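Local coordinates for tailspike protein (Acinetobacter phage vB_ApiP_P1, PDB 6E1R) that probably binds and cleaves the capsular polysaccharide of its Acinetobacter host, as a trimeric tailspike with hydrolase activity, at residues A[49-54]-A[70-75]; A[343-348]-A[371-376]; A[474-479]-A[538-543]. One frame throughout, in Å; residues are numbered along the deposited sequence.

Interaction 1 of 3, residues A[49-54]-A[70-75]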
# COMPACT_ATOMS: atom_id res chain seq x y z
N ASP A 49 -15.09 42.46 -17.29
CA ASP A 49 -14.55 41.88 -18.51
C ASP A 49 -14.79 42.86 -19.65
O ASP A 49 -15.54 43.83 -19.52
CB ASP A 49 -15.20 40.52 -18.81
CG ASP A 49 -14.35 39.65 -19.70
OD1 ASP A 49 -13.33 40.14 -20.23
OD2 ASP A 49 -14.69 38.47 -19.87
N HIS A 50 -14.13 42.60 -20.77
CA HIS A 50 -14.36 43.36 -21.99
C HIS A 50 -15.52 42.76 -22.76
O HIS A 50 -15.77 41.55 -22.71
CB HIS A 50 -13.10 43.37 -22.87
CG HIS A 50 -11.97 44.15 -22.30
ND1 HIS A 50 -10.71 44.18 -22.87
CD2 HIS A 50 -11.89 44.92 -21.19
CE1 HIS A 50 -9.92 44.95 -22.15
NE2 HIS A 50 -10.61 45.41 -21.12
N PHE A 51 -16.25 43.62 -23.47
CA PHE A 51 -17.41 43.20 -24.23
C PHE A 51 -17.36 43.80 -25.63
O PHE A 51 -17.05 44.98 -25.80
CB PHE A 51 -18.72 43.60 -23.54
CG PHE A 51 -19.05 42.78 -22.33
CD1 PHE A 51 -18.47 43.08 -21.10
CD2 PHE A 51 -19.92 41.71 -22.41
CE1 PHE A 51 -18.77 42.33 -19.98
CE2 PHE A 51 -20.22 40.95 -21.29
CZ PHE A 51 -19.64 41.26 -20.07
N LYS A 52 -17.66 42.97 -26.62
CA LYS A 52 -17.75 43.40 -28.01
C LYS A 52 -19.20 43.31 -28.45
O LYS A 52 -19.91 42.36 -28.10
CB LYS A 52 -16.88 42.53 -28.92
CG LYS A 52 -16.86 42.96 -30.37
CD LYS A 52 -15.93 42.08 -31.20
CE LYS A 52 -14.48 42.29 -30.82
NZ LYS A 52 -13.57 41.41 -31.61
N TYR A 53 -19.66 44.31 -29.19
CA TYR A 53 -21.06 44.37 -29.58
C TYR A 53 -21.31 43.53 -30.83
O TYR A 53 -20.47 43.47 -31.74
CB TYR A 53 -21.48 45.82 -29.84
CG TYR A 53 -22.98 45.99 -30.00
CD1 TYR A 53 -23.55 46.08 -31.25
CD2 TYR A 53 -23.81 46.05 -28.89
CE1 TYR A 53 -24.92 46.23 -31.41
CE2 TYR A 53 -25.17 46.20 -29.03
CZ TYR A 53 -25.72 46.29 -30.29
OH TYR A 53 -27.08 46.45 -30.43
N ASP A 54 -22.47 42.88 -30.86
CA ASP A 54 -22.89 42.06 -31.98
C ASP A 54 -24.34 42.41 -32.28
O ASP A 54 -25.24 42.10 -31.49
CB ASP A 54 -22.74 40.57 -31.67
CG ASP A 54 -22.84 39.69 -32.90
OD1 ASP A 54 -23.62 40.02 -33.82
OD2 ASP A 54 -22.13 38.66 -32.95
N TRP A 70 -23.88 42.70 -26.20
CA TRP A 70 -22.50 42.75 -25.75
C TRP A 70 -22.05 41.35 -25.37
O TRP A 70 -22.55 40.76 -24.40
CB TRP A 70 -22.36 43.72 -24.58
CG TRP A 70 -22.71 45.12 -24.96
CD1 TRP A 70 -23.89 45.76 -24.73
CD2 TRP A 70 -21.89 46.03 -25.69
NE1 TRP A 70 -23.85 47.03 -25.25
CE2 TRP A 70 -22.63 47.22 -25.85
CE3 TRP A 70 -20.60 45.97 -26.22
CZ2 TRP A 70 -22.12 48.33 -26.51
CZ3 TRP A 70 -20.09 47.07 -26.87
CH2 TRP A 70 -20.85 48.24 -27.01
N VAL A 71 -21.10 40.80 -26.13
CA VAL A 71 -20.61 39.45 -25.92
C VAL A 71 -19.38 39.49 -25.03
O VAL A 71 -18.47 40.31 -25.25
CB VAL A 71 -20.31 38.74 -27.25
CG1 VAL A 71 -20.85 37.32 -27.22
CG2 VAL A 71 -20.94 39.50 -28.41
N LYS A 72 -19.35 38.62 -24.03
CA LYS A 72 -18.21 38.53 -23.12
C LYS A 72 -16.97 38.09 -23.88
O LYS A 72 -17.01 37.13 -24.66
CB LYS A 72 -18.53 37.55 -22.00
CG LYS A 72 -17.57 37.57 -20.83
CD LYS A 72 -17.96 36.54 -19.78
CE LYS A 72 -17.10 36.65 -18.54
NZ LYS A 72 -17.16 38.01 -17.93
N GLN A 73 -15.87 38.80 -23.68
CA GLN A 73 -14.63 38.55 -24.41
C GLN A 73 -13.67 37.63 -23.68
O GLN A 73 -12.69 37.18 -24.28
CB GLN A 73 -13.93 39.87 -24.73
CG GLN A 73 -14.71 40.77 -25.68
CD GLN A 73 -14.96 40.13 -27.03
OE1 GLN A 73 -14.06 40.05 -27.86
NE2 GLN A 73 -16.19 39.68 -27.25
N PHE A 74 -13.91 37.33 -22.40
CA PHE A 74 -13.06 36.45 -21.59
C PHE A 74 -11.60 36.91 -21.64
O PHE A 74 -10.70 36.18 -22.05
CB PHE A 74 -13.20 35.00 -22.04
CG PHE A 74 -14.51 34.36 -21.66
CD1 PHE A 74 -14.67 33.78 -20.41
CD2 PHE A 74 -15.57 34.34 -22.54
CE1 PHE A 74 -15.87 33.19 -20.05
CE2 PHE A 74 -16.77 33.75 -22.19
CZ PHE A 74 -16.92 33.18 -20.94
N SER A 75 -11.39 38.15 -21.21
CA SER A 75 -10.04 38.71 -21.18
C SER A 75 -9.14 37.94 -20.21
O SER A 75 -7.95 37.75 -20.48
CB SER A 75 -10.08 40.19 -20.81
OG SER A 75 -10.77 40.93 -21.81
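Asp49 OD1 is gripped by three donors at the place where two antiparallel strands part. The backbone N of Ser75 comes in on the syn side, 2.9 Å from Asp49 OD1, while Ser75 OG meets the same oxygen nearly in line with its C-O bond. The N-H of His50 adds a third bond from above the carboxylate plane. The other oxygen, OD2, takes a weak bond from Phe74 N and a salt bridge from Lys72, whose NZ stands 3.2 Å from Asp49 OD2. The Lys72 chain runs extended as far as CE and bends only at its last torsion (chi4 58°), which turns NZ to the acid. So many donors would be expected to keep this buried carboxylate ionised.

Regular pairing follows. Lys52 and Val71 exchange two backbone bonds, 2.8 Å from Val71 N to Lys52 O. Val71 O accepts Lys52 N in its carbonyl plane and the amide NE2 of Gln73 from well above it. The Gln73 chain, bent at chi2 (-61°), folds back beside Lys52 CB and offers NE2 to that oxygen.

At the far end Tyr53 and Trp70 form a T-shaped pair, planes at 66°. Tyr53 CD2 points edge-on into the indole face, 3.5 Å from Trp70 CE2, and Tyr53 CB lies over the six-membered ring in a CH-pi contact.

Strand 34-37 flanks strand 49-53 on its other edge. Leu24 of helix 21-25 packs against Phe51 and Trp70, and Lys52 NZ reaches Thr38 of the second subunit, setting this N-terminal sheet against its trimer neighbour.

Interaction 2 of 3, residues A[343-348]-A[371-376]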
# COMPACT_ATOMS: atom_id res chain seq x y z
N CYS A 343 -9.51 3.64 20.53
CA CYS A 343 -10.91 3.48 20.92
C CYS A 343 -10.95 3.05 22.39
O CYS A 343 -9.92 3.05 23.08
CB CYS A 343 -11.62 2.47 20.01
SG CYS A 343 -10.79 0.88 19.92
N SER A 344 -12.14 2.66 22.86
CA SER A 344 -12.34 2.35 24.26
C SER A 344 -12.77 0.91 24.54
O SER A 344 -12.59 0.45 25.67
CB SER A 344 -13.38 3.30 24.88
OG SER A 344 -14.63 3.16 24.25
N VAL A 345 -13.32 0.20 23.56
CA VAL A 345 -13.77 -1.17 23.79
C VAL A 345 -12.96 -2.15 22.94
O VAL A 345 -12.31 -3.05 23.46
CB VAL A 345 -15.28 -1.32 23.51
CG1 VAL A 345 -15.73 -2.73 23.81
CG2 VAL A 345 -16.06 -0.32 24.34
N ALA A 346 -13.00 -1.97 21.62
CA ALA A 346 -12.28 -2.85 20.71
C ALA A 346 -12.09 -2.13 19.38
O ALA A 346 -12.99 -1.42 18.92
CB ALA A 346 -13.02 -4.17 20.50
N ILE A 347 -10.92 -2.31 18.76
CA ILE A 347 -10.65 -1.67 17.48
C ILE A 347 -11.62 -2.18 16.42
O ILE A 347 -12.31 -1.39 15.76
CB ILE A 347 -9.19 -1.88 17.07
CG1 ILE A 347 -8.24 -1.23 18.07
CG2 ILE A 347 -8.94 -1.34 15.67
CD1 ILE A 347 -6.78 -1.48 17.80
N GLY A 348 -11.69 -3.49 16.25
CA GLY A 348 -12.61 -4.07 15.30
C GLY A 348 -13.78 -4.75 15.97
O GLY A 348 -13.59 -5.67 16.78
N VAL A 371 -8.33 -5.63 21.15
CA VAL A 371 -7.95 -5.53 19.75
C VAL A 371 -9.15 -5.77 18.84
O VAL A 371 -9.43 -4.98 17.94
CB VAL A 371 -6.79 -6.49 19.44
CG1 VAL A 371 -6.46 -6.46 17.96
CG2 VAL A 371 -5.57 -6.13 20.27
N VAL A 372 -9.87 -6.87 19.07
CA VAL A 372 -11.06 -7.20 18.30
C VAL A 372 -12.13 -7.73 19.25
O VAL A 372 -11.85 -8.11 20.38
CB VAL A 372 -10.78 -8.24 17.18
CG1 VAL A 372 -9.86 -7.65 16.12
CG2 VAL A 372 -10.19 -9.50 17.77
N GLU A 373 -13.37 -7.74 18.75
CA GLU A 373 -14.49 -8.32 19.47
C GLU A 373 -15.38 -9.05 18.48
O GLU A 373 -15.82 -8.47 17.48
CB GLU A 373 -15.31 -7.25 20.21
CG GLU A 373 -16.50 -7.82 20.97
CD GLU A 373 -17.30 -6.76 21.70
OE1 GLU A 373 -16.70 -5.77 22.16
OE2 GLU A 373 -18.53 -6.92 21.81
N SER A 374 -15.65 -10.33 18.75
CA SER A 374 -16.44 -11.13 17.84
C SER A 374 -17.92 -10.75 17.93
O SER A 374 -18.33 -9.94 18.77
CB SER A 374 -16.26 -12.62 18.14
OG SER A 374 -16.84 -12.95 19.39
N SER A 375 -18.72 -11.35 17.05
CA SER A 375 -20.16 -11.11 17.07
C SER A 375 -20.81 -11.62 18.35
O SER A 375 -21.88 -11.13 18.72
CB SER A 375 -20.81 -11.76 15.85
OG SER A 375 -20.48 -13.13 15.76
N THR A 376 -20.18 -12.58 19.02
CA THR A 376 -20.69 -13.13 20.27
C THR A 376 -20.06 -12.47 21.49
O THR A 376 -20.27 -12.93 22.62
CB THR A 376 -20.47 -14.64 20.32
OG1 THR A 376 -19.09 -14.92 20.07
CG2 THR A 376 -21.32 -15.32 19.26
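Val371 O, at a corner of the chain, receives the backbone N of Gly348 at 3.2 Å, with an N-H...O angle of 165°. The same carbonyl lies beside Ile347 CB, whereas the Val371 side chain itself turns away to pack on Phe360. Val372 then pairs in parallel with Gly348. Its CA makes a CA-H...O contact with Gly348 O, and its side chain reaches Tyr358 on strand 357-361.

At Glu373 the ladder gains its second rung: Glu373 N bonds to Gly348 O at 2.9 Å, lying almost along the C=O axis. Glu373 CB meets the methyl of Ala346, 3.8 Å from Ala346 CB. With CG anti to the backbone N (chi1 179°) and the chain extended beyond it, Glu373 brings its OE1 within 3.6 Å of Val345 CG1, the two side chains crossing at a slant, while OE2 forms a salt bridge with Lys349. Ser374 adds an acceptor for the same lysine through its carbonyl oxygen, while its OG shares a hydrogen bond with Thr376 OG1.

Parallel pairing of strands from successive coils, beside the corners where the chain turns from one face to the next, is characteristic of a parallel beta-helix; strand 372-373 is the last of its sheet.

Interaction 3 of 3, residues A[474-479]-A[538-543]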
# COMPACT_ATOMS: atom_id res chain seq x y z
N PHE A 474 -9.54 -40.82 34.06
CA PHE A 474 -10.86 -40.92 34.67
C PHE A 474 -11.54 -39.56 34.62
O PHE A 474 -10.95 -38.55 35.03
CB PHE A 474 -10.74 -41.41 36.12
CG PHE A 474 -12.07 -41.63 36.79
CD1 PHE A 474 -12.99 -42.51 36.26
CD2 PHE A 474 -12.38 -40.95 37.96
CE1 PHE A 474 -14.21 -42.72 36.88
CE2 PHE A 474 -13.60 -41.15 38.58
CZ PHE A 474 -14.51 -42.04 38.04
N GLY A 475 -12.77 -39.53 34.12
CA GLY A 475 -13.48 -38.28 33.96
C GLY A 475 -13.40 -37.73 32.55
O GLY A 475 -13.37 -38.50 31.58
N THR A 476 -13.35 -36.41 32.43
CA THR A 476 -13.32 -35.75 31.13
C THR A 476 -12.03 -35.00 30.88
O THR A 476 -11.40 -35.18 29.82
CB THR A 476 -14.52 -34.79 31.00
OG1 THR A 476 -15.74 -35.51 31.24
CG2 THR A 476 -14.57 -34.18 29.61
N THR A 477 -11.60 -34.16 31.81
CA THR A 477 -10.41 -33.33 31.65
C THR A 477 -9.45 -33.61 32.80
O THR A 477 -9.86 -33.67 33.96
CB THR A 477 -10.77 -31.85 31.61
OG1 THR A 477 -11.59 -31.59 30.46
CG2 THR A 477 -9.52 -30.99 31.54
N ALA A 478 -8.17 -33.79 32.47
CA ALA A 478 -7.17 -34.12 33.47
C ALA A 478 -6.96 -32.95 34.42
O ALA A 478 -7.03 -31.78 34.04
CB ALA A 478 -5.85 -34.49 32.80
N ALA A 479 -6.68 -33.28 35.68
CA ALA A 479 -6.38 -32.30 36.71
C ALA A 479 -5.38 -32.92 37.68
O ALA A 479 -4.84 -34.01 37.43
CB ALA A 479 -7.66 -31.84 37.42
N ALA A 538 -14.65 -49.26 35.69
CA ALA A 538 -16.01 -48.92 35.27
C ALA A 538 -16.26 -47.45 35.56
O ALA A 538 -15.82 -46.93 36.59
CB ALA A 538 -17.05 -49.79 35.99
N GLY A 539 -16.97 -46.79 34.64
CA GLY A 539 -17.32 -45.39 34.78
C GLY A 539 -17.02 -44.63 33.51
O GLY A 539 -16.84 -45.21 32.44
N ARG A 540 -16.97 -43.31 33.64
CA ARG A 540 -16.74 -42.41 32.51
C ARG A 540 -15.26 -42.06 32.41
O ARG A 540 -14.66 -41.60 33.39
CB ARG A 540 -17.58 -41.15 32.64
CG ARG A 540 -17.26 -40.09 31.60
CD ARG A 540 -18.40 -39.11 31.45
NE ARG A 540 -19.58 -39.77 30.90
CZ ARG A 540 -20.72 -39.15 30.59
NH1 ARG A 540 -20.83 -37.84 30.77
NH2 ARG A 540 -21.73 -39.85 30.09
N PHE A 541 -14.69 -42.27 31.23
CA PHE A 541 -13.28 -42.01 30.97
C PHE A 541 -13.15 -41.17 29.70
O PHE A 541 -14.11 -40.97 28.96
CB PHE A 541 -12.49 -43.32 30.85
CG PHE A 541 -12.48 -44.14 32.10
CD1 PHE A 541 -13.53 -45.00 32.39
CD2 PHE A 541 -11.42 -44.07 32.99
CE1 PHE A 541 -13.53 -45.77 33.54
CE2 PHE A 541 -11.41 -44.83 34.15
CZ PHE A 541 -12.47 -45.68 34.42
N ALA A 542 -11.93 -40.68 29.47
CA ALA A 542 -11.64 -39.86 28.30
C ALA A 542 -10.25 -40.20 27.79
O ALA A 542 -9.29 -40.23 28.56
CB ALA A 542 -11.75 -38.37 28.62
N MSE A 543 -10.14 -40.44 26.48
CA MSE A 543 -8.86 -40.77 25.87
C MSE A 543 -8.31 -39.62 25.04
O MSE A 543 -9.06 -38.80 24.52
CB MSE A 543 -8.99 -42.02 24.98
CG MSE A 543 -8.99 -43.34 25.73
SE MSE A 543 -10.57 -43.63 26.83
CE MSE A 543 -10.46 -45.56 27.02
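Phe474 and Phe541 face each other as an antiparallel non-hydrogen-bonded pair in the C-terminal antiparallel beta domain, at the point where strand 465-474 gives way to a loop. Phe474 gives up the largest area to the contact. Its CG stands anti to the backbone N (chi1 -176°), on the face of the sheet shared with Phe541, and the two rings meet edge to face: the planes lie at 62°, with centroids 5.2 Å apart. It is the CD1 edge of Phe474 that does the touching, 3.5 Å from Phe541 CE2 and offset toward the rim of that ring. Phe541 is itself held in a second edge-to-face pair with Phe519, so the aromatic contacts run on from one ring to the next.

Arg540 contributes mostly through its backbone. Its carbonyl oxygen lies 3.4 Å from Phe474 CD1, while the guanidinium leads off to strand 435-443, where NE forms a salt bridge with Asp442.

Gly475 is where the chain leaves the sheet. At its backbone angles a CB would collide with the carbonyl oxygen of the preceding Phe474, which calls for glycine; beyond it the loop travels to the third subunit, where Ala479 O bonds to Ser463. Just past the glycine, Thr476 O lies 3.4 Å from Ala542 CB on the facing strand. The one hydrogen bond between the two segments runs from Gly475 N to Arg540 O, at 2.9 Å.

From the N terminus onward, the three contacts follow one another in series, none nesting within or crossing another. Interaction 1 closes a short loop of 15 residues and ties two neighbouring strands of the N-terminal sheet. Interaction 2 spans 22 residues, which include strands 357-361 and 364-367, and so joins successive coils of the central beta-helix. Interaction 3 makes the longest closure, bringing the chain back after 58 residues and four strands to complete the sheet of the C-terminal domain. The centres of interactions 1 and 3 lie about 99 Å apart, on opposite sides of the chain's centre; centre to centre, interaction 2 is about 64 Å from interaction 1 and about 37 Å from interaction 3.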